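Side-chain contacts in CdiI immunity protein (PDB 5T87), which probably protects the cell by binding the CdiA toxin of contact-dependent growth inhibition, and is a mainly helical protein seen here in complex with that toxin: residues R48-S51 against V52-L56; M84-E87 against F88-L92; G93-Q96 against A97-S100; D107-R110 against I111-S115. All blocks are in the same frame, centred on the assembly; numbering follows the deposited sequence.

Interaction 1 of 4, residues R48-S51 against V52-L56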
loop_
_atom_site.group_PDB
_atom_site.type_symbol
_atom_site.label_atom_id
_atom_site.label_comp_id
_atom_site.label_asym_id
_atom_site.label_seq_id
_atom_site.Cartn_x
_atom_site.Cartn_y
_atom_site.Cartn_z
ATOM N N ARG A 48 0.610 12.380 9.617
ATOM C CA ARG A 48 1.984 12.292 9.141
ATOM C C ARG A 48 2.109 11.860 7.703
ATOM O O ARG A 48 2.896 12.445 6.945
ATOM C CB ARG A 48 2.817 11.405 10.050
ATOM C CG ARG A 48 3.256 12.165 11.281
ATOM C CD ARG A 48 3.548 11.263 12.462
ATOM N NE ARG A 48 3.995 12.075 13.591
ATOM C CZ ARG A 48 3.200 12.816 14.365
ATOM N NH1 ARG A 48 1.886 12.828 14.179
ATOM N NH2 ARG A 48 3.728 13.531 15.347
ATOM N N LEU A 49 1.331 10.853 7.325
ATOM C CA LEU A 49 1.237 10.441 5.918
ATOM C C LEU A 49 0.782 11.569 4.966
ATOM O O LEU A 49 1.331 11.727 3.867
ATOM C CB LEU A 49 0.320 9.225 5.787
ATOM C CG LEU A 49 0.834 7.949 6.478
ATOM C CD1 LEU A 49 -0.147 6.805 6.284
ATOM C CD2 LEU A 49 2.208 7.540 5.966
ATOM N N LYS A 50 -0.193 12.363 5.401
ATOM C CA LYS A 50 -0.674 13.500 4.623
ATOM C C LYS A 50 0.398 14.569 4.406
ATOM O O LYS A 50 0.493 15.140 3.320
ATOM C CB LYS A 50 -1.885 14.146 5.299
ATOM C CG LYS A 50 -3.177 13.337 5.230
ATOM C CD LYS A 50 -4.397 14.206 5.511
ATOM C CE LYS A 50 -4.444 14.676 6.949
ATOM N NZ LYS A 50 -5.600 15.581 7.140
ATOM N N SER A 51 1.183 14.860 5.436
ATOM C CA SER A 51 2.237 15.864 5.297
ATOM C C SER A 51 3.266 15.437 4.225
ATOM O O SER A 51 3.820 16.281 3.514
ATOM C CB SER A 51 2.947 16.116 6.628
ATOM O OG SER A 51 3.779 15.015 6.962
ATOM N N VAL A 52 3.502 14.132 4.098
ATOM C CA VAL A 52 4.402 13.627 3.040
ATOM C C VAL A 52 3.720 13.700 1.675
ATOM O O VAL A 52 4.288 14.228 0.716
ATOM C CB VAL A 52 4.884 12.205 3.340
ATOM C CG1 VAL A 52 5.733 11.650 2.186
ATOM C CG2 VAL A 52 5.686 12.206 4.628
ATOM N N ALA A 53 2.486 13.211 1.620
ATOM C CA ALA A 53 1.708 13.224 0.392
ATOM C C ALA A 53 1.519 14.621 -0.210
ATOM O O ALA A 53 1.541 14.751 -1.436
ATOM C CB ALA A 53 0.359 12.560 0.615
ATOM N N PHE A 54 1.359 15.651 0.632
ATOM C CA PHE A 54 1.095 17.012 0.157
ATOM C C PHE A 54 2.335 17.868 -0.106
ATOM O O PHE A 54 2.211 18.995 -0.605
ATOM C CB PHE A 54 0.188 17.749 1.144
ATOM C CG PHE A 54 -1.247 17.310 1.107
ATOM C CD1 PHE A 54 -1.923 17.139 -0.103
ATOM C CD2 PHE A 54 -1.952 17.116 2.294
ATOM C CE1 PHE A 54 -3.254 16.753 -0.114
ATOM C CE2 PHE A 54 -3.290 16.736 2.288
ATOM C CZ PHE A 54 -3.944 16.555 1.083
ATOM N N ASP A 55 3.519 17.344 0.218
ATOM C CA ASP A 55 4.723 18.158 0.241
ATOM C C ASP A 55 5.349 18.180 -1.153
ATOM O O ASP A 55 5.943 17.202 -1.600
ATOM C CB ASP A 55 5.679 17.635 1.313
ATOM C CG ASP A 55 6.984 18.407 1.370
ATOM O OD1 ASP A 55 7.152 19.426 0.647
ATOM O OD2 ASP A 55 7.855 17.980 2.149
ATOM N N LEU A 56 5.237 19.319 -1.816
ATOM C CA LEU A 56 5.661 19.490 -3.201
ATOM C C LEU A 56 7.167 19.410 -3.390
ATOM O O LEU A 56 7.629 19.220 -4.518
ATOM C CB LEU A 56 5.228 20.860 -3.723
ATOM C CG LEU A 56 3.737 21.229 -3.689
ATOM C CD1 LEU A 56 3.570 22.717 -3.926
ATOM C CD2 LEU A 56 2.968 20.399 -4.712
#
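Ala53 and Leu49 are joined by a nearly straight backbone bond near the C-terminal end of helix 42-53: Ala53 N lies 2.9 Å from Leu49 O, with an angle of 168° at the hydrogen. The next rung is equally short, Phe54 N reaching Lys50 O at 2.9 Å. Val52 N is served less well. Val52 N divides its hydrogen between two weak bonds, to Arg48 O at 3.4 Å and Leu49 O at 3.2 Å. The Arg48 carbonyl has a second, much closer donor: turned back along the helix (chi1 73°), Ser51 OG lies 2.7 Å from Arg48 O in a hydrogen bond. Serine suits this exposed position, where a short hydroxyl can settle on the turn before it. Val52, by contrast, is buried; its CG2 lies 3.6 Å from Arg48 O, and its side chain also meets Ala66 on helix 60-76. Ala53 is small enough to fit against Phe88 of helix 82-91. The Phe54 side chain folds back beside the carbonyl that holds its own NH, with CD2 3.3 Å from Lys50 O. The charged ends look elsewhere: Arg48 forms a salt bridge with Asp17, donates to Trp44 O and makes a cation-pi contact with the Trp44 ring, whereas Asp55 OD1 accepts from Asn57 N, as in an Asx turn just beyond the helix. The chemistry implies a helix end held by main-chain bonds of uneven strength, with a serine hydroxyl supplementing a carbonyl that its usual amide partner grips only weakly.

Interaction 2 of 4, residues M84-E87 against F88-L92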
loop_
_atom_site.group_PDB
_atom_site.type_symbol
_atom_site.label_atom_id
_atom_site.label_comp_id
_atom_site.label_asym_id
_atom_site.label_seq_id
_atom_site.Cartn_x
_atom_site.Cartn_y
_atom_site.Cartn_z
HETATM N N MSE A 84 -12.972 11.606 6.473
HETATM C CA MSE A 84 -11.726 12.358 6.313
HETATM C C MSE A 84 -10.795 11.637 5.365
HETATM O O MSE A 84 -10.176 12.275 4.497
HETATM C CB MSE A 84 -11.012 12.620 7.633
HETATM C CG MSE A 84 -11.782 13.601 8.516
HETATM SE SE MSE A 84 -11.967 15.415 7.718
HETATM C CE MSE A 84 -13.869 15.275 7.182
ATOM N N ALA A 85 -10.707 10.314 5.515
ATOM C CA ALA A 85 -9.907 9.481 4.626
ATOM C C ALA A 85 -10.397 9.599 3.182
ATOM O O ALA A 85 -9.579 9.705 2.246
ATOM C CB ALA A 85 -9.928 8.031 5.086
ATOM N N GLU A 86 -11.719 9.612 3.007
ATOM C CA GLU A 86 -12.299 9.656 1.673
ATOM C C GLU A 86 -12.122 11.017 0.987
ATOM O O GLU A 86 -11.767 11.068 -0.197
ATOM C CB GLU A 86 -13.767 9.258 1.705
ATOM C CG GLU A 86 -14.323 8.986 0.318
ATOM C CD GLU A 86 -15.755 8.522 0.349
ATOM O OE1 GLU A 86 -16.617 9.263 0.875
ATOM O OE2 GLU A 86 -16.017 7.410 -0.158
ATOM N N GLU A 87 -12.374 12.102 1.718
ATOM C CA GLU A 87 -12.196 13.463 1.179
ATOM C C GLU A 87 -10.746 13.677 0.757
ATOM O O GLU A 87 -10.479 14.290 -0.296
ATOM C CB GLU A 87 -12.643 14.555 2.179
ATOM C CG GLU A 87 -14.140 14.859 2.086
ATOM C CD GLU A 87 -14.760 15.488 3.340
ATOM O OE1 GLU A 87 -14.149 16.391 3.958
ATOM O OE2 GLU A 87 -15.890 15.083 3.694
ATOM N N PHE A 88 -9.830 13.162 1.580
ATOM C CA PHE A 88 -8.397 13.169 1.273
ATOM C C PHE A 88 -8.060 12.457 -0.045
ATOM O O PHE A 88 -7.448 13.039 -0.941
ATOM C CB PHE A 88 -7.614 12.535 2.412
ATOM C CG PHE A 88 -6.188 12.291 2.082
ATOM C CD1 PHE A 88 -5.302 13.355 1.955
ATOM C CD2 PHE A 88 -5.721 10.996 1.860
ATOM C CE1 PHE A 88 -3.974 13.140 1.638
ATOM C CE2 PHE A 88 -4.394 10.773 1.551
ATOM C CZ PHE A 88 -3.519 11.846 1.443
ATOM N N LEU A 89 -8.492 11.212 -0.172
ATOM C CA LEU A 89 -8.163 10.437 -1.361
ATOM C C LEU A 89 -8.831 10.994 -2.617
ATOM O O LEU A 89 -8.219 10.993 -3.698
ATOM C CB LEU A 89 -8.532 8.971 -1.161
ATOM C CG LEU A 89 -7.767 8.247 -0.047
ATOM C CD1 LEU A 89 -8.369 6.872 0.207
ATOM C CD2 LEU A 89 -6.289 8.135 -0.375
ATOM N N LEU A 90 -10.068 11.468 -2.476
ATOM C CA LEU A 90 -10.782 12.076 -3.590
ATOM C C LEU A 90 -10.188 13.411 -4.021
ATOM O O LEU A 90 -10.272 13.765 -5.198
ATOM C CB LEU A 90 -12.249 12.291 -3.240
ATOM C CG LEU A 90 -13.147 11.056 -3.165
ATOM C CD1 LEU A 90 -14.528 11.529 -2.717
ATOM C CD2 LEU A 90 -13.225 10.294 -4.486
ATOM N N SER A 91 -9.608 14.156 -3.080
ATOM C CA SER A 91 -9.018 15.455 -3.405
ATOM C C SER A 91 -7.756 15.344 -4.260
ATOM O O SER A 91 -7.325 16.343 -4.835
ATOM C CB SER A 91 -8.723 16.268 -2.142
ATOM O OG SER A 91 -7.740 15.648 -1.346
ATOM N N LEU A 92 -7.187 14.138 -4.353
ATOM C CA LEU A 92 -5.986 13.869 -5.165
ATOM C C LEU A 92 -6.241 13.331 -6.584
ATOM O O LEU A 92 -5.322 13.320 -7.408
ATOM C CB LEU A 92 -5.101 12.861 -4.434
ATOM C CG LEU A 92 -4.759 13.162 -2.973
ATOM C CD1 LEU A 92 -4.116 11.951 -2.321
ATOM C CD2 LEU A 92 -3.876 14.390 -2.843
#
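This is an ordinary i to i+4 helical contact within helix 82-91, with Glu86 and Leu90 side by side on one flank and Phe88 directed into the core. The methylenes of Glu86 give Leu90 an apolar neighbour, CG standing 4.0 Å from CD1, while the carboxylate extends to a salt bridge with Arg110 of helix 96-114. Glutamate suits the place, apolar at its base and charged at its end. The backbone beneath is regular: Leu90 N reaches Glu86 O at 2.9 Å, and Leu89 N reaches Ala85 O at 3.0 Å. In this mainly helical fold the helix packs against helices 42-53, 60-76 and 96-114, and Phe88 is buried among them, touching Ala53 and Val70. With CG anti to the backbone N (chi1 170°), the Phe88 ring has Ala85 O at its edge, near its plane; it meets Phe46 edge-to-face and takes Leu92 CD1 on one face, 3.8 Å above the plane and offset toward the rim. Leu89 rests on Ala105 and Leu106, and the small methyl of Ala85 meets Trp42. Towards the end of the helix Ser91 N bonds to Glu87 O at a bent 137°, and Ser91 OG reaches back 2.7 Å to Phe88 O.

Interaction 3 of 4, residues G93-Q96 against A97-S100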
loop_
_atom_site.group_PDB
_atom_site.type_symbol
_atom_site.label_atom_id
_atom_site.label_comp_id
_atom_site.label_asym_id
_atom_site.label_seq_id
_atom_site.Cartn_x
_atom_site.Cartn_y
_atom_site.Cartn_z
ATOM N N GLY A 93 -7.463 12.889 -6.873
ATOM C CA GLY A 93 -7.780 12.255 -8.164
ATOM C C GLY A 93 -7.392 13.027 -9.417
ATOM O O GLY A 93 -7.198 12.427 -10.481
ATOM N N GLY A 94 -7.288 14.353 -9.286
ATOM C CA GLY A 94 -6.968 15.245 -10.387
ATOM C C GLY A 94 -5.504 15.567 -10.609
ATOM O O GLY A 94 -5.183 16.240 -11.589
ATOM N N ASP A 95 -4.602 15.107 -9.739
ATOM C CA ASP A 95 -3.172 15.344 -9.980
ATOM C C ASP A 95 -2.326 14.050 -10.068
ATOM O O ASP A 95 -2.370 13.186 -9.193
ATOM C CB ASP A 95 -2.626 16.378 -8.995
ATOM C CG ASP A 95 -2.607 15.888 -7.590
ATOM O OD1 ASP A 95 -1.674 15.110 -7.315
ATOM O OD2 ASP A 95 -3.482 16.295 -6.774
ATOM N N GLN A 96 -1.550 13.952 -11.149
ATOM C CA GLN A 96 -1.067 12.664 -11.666
ATOM C C GLN A 96 0.011 11.966 -10.856
ATOM O O GLN A 96 0.056 10.739 -10.817
ATOM C CB GLN A 96 -0.570 12.829 -13.091
ATOM C CG GLN A 96 -1.658 13.236 -14.059
ATOM C CD GLN A 96 -1.163 13.258 -15.493
ATOM O OE1 GLN A 96 0.041 13.120 -15.763
ATOM N NE2 GLN A 96 -2.092 13.432 -16.428
ATOM N N ALA A 97 0.876 12.750 -10.225
ATOM C CA ALA A 97 1.921 12.228 -9.343
ATOM C C ALA A 97 1.394 11.173 -8.360
ATOM O O ALA A 97 2.075 10.178 -8.074
ATOM C CB ALA A 97 2.550 13.378 -8.573
ATOM N N VAL A 98 0.182 11.398 -7.844
ATOM C CA VAL A 98 -0.413 10.490 -6.852
ATOM C C VAL A 98 -1.716 9.804 -7.253
ATOM O O VAL A 98 -2.136 8.871 -6.566
ATOM C CB VAL A 98 -0.565 11.196 -5.498
ATOM C CG1 VAL A 98 0.813 11.543 -4.948
ATOM C CG2 VAL A 98 -1.427 12.455 -5.605
ATOM N N ALA A 99 -2.315 10.222 -8.368
ATOM C CA ALA A 99 -3.630 9.715 -8.789
ATOM C C ALA A 99 -3.747 8.200 -8.720
ATOM O O ALA A 99 -4.680 7.666 -8.138
ATOM C CB ALA A 99 -3.966 10.194 -10.195
ATOM N N SER A 100 -2.783 7.517 -9.299
ATOM C CA SER A 100 -2.843 6.069 -9.412
ATOM C C SER A 100 -2.917 5.356 -8.031
ATOM O O SER A 100 -3.742 4.453 -7.820
ATOM C CB SER A 100 -1.656 5.590 -10.253
ATOM O OG SER A 100 -1.375 4.236 -9.997
#
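Gly93 meets Ala99 where the loop after helix 82-91 bends into the start of helix 96-114: Gly93 O lies 3.9 Å from Ala99 CB. Further along, Asp95 does most of the work. Asp95 O accepts two weak bonds, from Val98 N at 3.4 Å and Ala99 N at 3.1 Å, the second strongly bent at 128°. The carboxylate, placed between the backbone N and the carbonyl carbon (chi1 67°), slants across Val98 and brings Asp95 OD1 to 3.2 Å from Val98 CG2. Asp95 OD1 remains 4.2 Å from Val98 N, too distant for a capping bond. Gln96 adds one more weak acceptor, its O standing 3.4 Å from Ala99 N, with its long polar side chain at the surface. Alanine suits the turn: the small methyl of Ala99 can point back toward Asp95 O without crowding it (Ala99 CB to Asp95 O 3.5 Å), and Ala97 lies against Asp60 and Arg63 of helix 60-76. Buried Val98 reaches Val67 of that helix, while Ser100 donates to Thr20 O of the CdiA toxin chain. None of the bonds between 93-96 and 97-100 is strong and Ala99 N serves two carbonyls, implying a helix start held by several imperfect attractions.

Interaction 4 of 4, residues D107-R110 against I111-S115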
loop_
_atom_site.group_PDB
_atom_site.type_symbol
_atom_site.label_atom_id
_atom_site.label_comp_id
_atom_site.label_asym_id
_atom_site.label_seq_id
_atom_site.Cartn_x
_atom_site.Cartn_y
_atom_site.Cartn_z
ATOM N N ASP A 107 -9.779 1.915 -3.342
ATOM C CA ASP A 107 -10.117 0.485 -3.376
ATOM C C ASP A 107 -9.991 -0.115 -1.975
ATOM O O ASP A 107 -10.881 -0.829 -1.537
ATOM C CB ASP A 107 -9.207 -0.297 -4.351
ATOM C CG ASP A 107 -9.602 -0.122 -5.826
ATOM O OD1 ASP A 107 -10.538 0.656 -6.115
ATOM O OD2 ASP A 107 -8.970 -0.775 -6.702
ATOM N N ASP A 108 -8.893 0.196 -1.283
ATOM C CA ASP A 108 -8.648 -0.315 0.068
ATOM C C ASP A 108 -9.697 0.193 1.056
ATOM O O ASP A 108 -10.211 -0.580 1.870
ATOM C CB ASP A 108 -7.213 0.018 0.547
ATOM C CG ASP A 108 -6.122 -0.691 -0.281
ATOM O OD1 ASP A 108 -6.469 -1.445 -1.226
ATOM O OD2 ASP A 108 -4.917 -0.506 0.019
ATOM N N LEU A 109 -10.035 1.476 0.955
ATOM C CA LEU A 109 -11.049 2.083 1.819
ATOM C C LEU A 109 -12.421 1.442 1.623
ATOM O O LEU A 109 -13.043 0.987 2.586
ATOM C CB LEU A 109 -11.153 3.588 1.564
ATOM C CG LEU A 109 -11.960 4.404 2.579
ATOM C CD1 LEU A 109 -11.357 4.293 3.972
ATOM C CD2 LEU A 109 -12.060 5.867 2.157
ATOM N N ARG A 110 -12.854 1.378 0.367
ATOM C CA ARG A 110 -14.184 0.878 0.020
ATOM C C ARG A 110 -14.397 -0.599 0.415
ATOM O O ARG A 110 -15.501 -0.991 0.802
ATOM C CB ARG A 110 -14.451 1.065 -1.483
ATOM C CG ARG A 110 -14.377 2.511 -1.992
ATOM C CD ARG A 110 -15.674 3.281 -1.794
ATOM N NE ARG A 110 -15.542 4.748 -1.900
ATOM C CZ ARG A 110 -15.412 5.449 -3.037
ATOM N NH1 ARG A 110 -15.330 6.784 -2.983
ATOM N NH2 ARG A 110 -15.347 4.834 -4.227
ATOM N N ILE A 111 -13.343 -1.405 0.325
ATOM C CA ILE A 111 -13.427 -2.834 0.621
ATOM C C ILE A 111 -13.473 -3.049 2.134
ATOM O O ILE A 111 -14.423 -3.634 2.663
ATOM C CB ILE A 111 -12.221 -3.607 0.018
ATOM C CG1 ILE A 111 -12.314 -3.675 -1.520
ATOM C CG2 ILE A 111 -12.083 -4.998 0.632
ATOM C CD1 ILE A 111 -13.228 -4.752 -2.076
ATOM N N PHE A 112 -12.433 -2.587 2.815
ATOM C CA PHE A 112 -12.239 -2.899 4.224
ATOM C C PHE A 112 -13.112 -2.091 5.164
ATOM O O PHE A 112 -13.304 -2.499 6.303
ATOM C CB PHE A 112 -10.758 -2.748 4.612
ATOM C CG PHE A 112 -9.910 -3.859 4.097
ATOM C CD1 PHE A 112 -9.810 -5.047 4.804
ATOM C CD2 PHE A 112 -9.253 -3.744 2.882
ATOM C CE1 PHE A 112 -9.054 -6.104 4.316
ATOM C CE2 PHE A 112 -8.496 -4.795 2.388
ATOM C CZ PHE A 112 -8.398 -5.980 3.105
ATOM N N ARG A 113 -13.621 -0.951 4.711
ATOM C CA ARG A 113 -14.345 -0.044 5.602
ATOM C C ARG A 113 -15.735 0.415 5.177
ATOM O O ARG A 113 -16.405 1.053 5.978
ATOM C CB ARG A 113 -13.459 1.172 5.905
ATOM C CG ARG A 113 -12.152 0.828 6.604
ATOM C CD ARG A 113 -12.406 0.213 7.968
ATOM N NE ARG A 113 -11.253 -0.505 8.490
ATOM C CZ ARG A 113 -11.294 -1.633 9.203
ATOM N NH1 ARG A 113 -12.445 -2.244 9.480
ATOM N NH2 ARG A 113 -10.161 -2.168 9.629
HETATM N N MSE A 114 -16.167 0.119 3.950
HETATM C CA MSE A 114 -17.510 0.516 3.466
HETATM C C MSE A 114 -18.286 -0.620 2.806
HETATM O O MSE A 114 -19.349 -0.371 2.237
HETATM C CB MSE A 114 -17.361 1.723 2.517
HETATM C CG MSE A 114 -16.390 2.780 3.076
HETATM SE SE MSE A 114 -16.305 4.489 2.078
HETATM C CE MSE A 114 -18.105 5.205 2.491
ATOM N N SER A 115 -17.784 -1.863 2.905
ATOM C CA SER A 115 -18.408 -3.053 2.292
ATOM C C SER A 115 -18.421 -4.191 3.307
ATOM O O SER A 115 -19.343 -4.306 4.109
ATOM C CB SER A 115 -17.644 -3.511 1.035
ATOM O OG SER A 115 -17.715 -2.572 -0.032
#
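Asp108 and Phe112 meet twice in helix 96-114: Phe112 N bonds to Asp108 O at 3.1 Å, and the same oxygen lies in the plane of the Phe112 ring at its edge, 3.5 Å from CD2. Ile111 CG2 lies over one face of that ring, toward its rim, while Ile111 CG1 presses to 3.2 Å from Asp107 O. Leu109 O takes Arg113 N at 2.9 Å. Beyond this the helix slackens towards its exposed end. Met114 N gives Arg110 O a weak bond, and Ser115 OG makes up for it, reaching that oxygen at 2.8 Å from above the carbonyl plane, 36° out of it. The selenium of Met114, a selenomethionine, lies at the edge of the Arg110 guanidinium, 4.1 Å from NE; a long unbranched chain can lie there while Leu109 and Val82 give it apolar company. The bend of Arg110 at chi2 (-84°) brings the guanidinium there, and its NH1 continues to Glu86. On the toxin-facing side, Asp108 forms salt bridges with Arg50 and Arg23 of the CdiA toxin chain, and Ile111 and Phe112 touch Asp54 of that chain. Within the immunity protein, Leu109 touches Ala74 of helix 60-76 and Glu86 of helix 82-91, and Arg113 NE hydrogen-bonds Ala74 O.

Overall arrangement
Followed from the N terminus, the four contacts come strictly in series, none nested in or crossing another, and each closes just one local turn. Interaction 1 finishes helix 42-53; after helix 60-76, interaction 2 does the same for helix 82-91. These two meet through Phe54 CZ and Phe88 CE1, 3.5 Å apart, with ring planes nearly perpendicular. Interaction 3 then forms the turn into helix 96-114, joined to interaction 2 by Leu92 against Val98. Interaction 4 ends that helix, its centre about 19 Å from that of interaction 3, and meets interaction 2 through the Glu86-Arg110 salt bridge. Interaction 2 is thus in touch with all the other three, while interactions 3 and 4 reach the toxin.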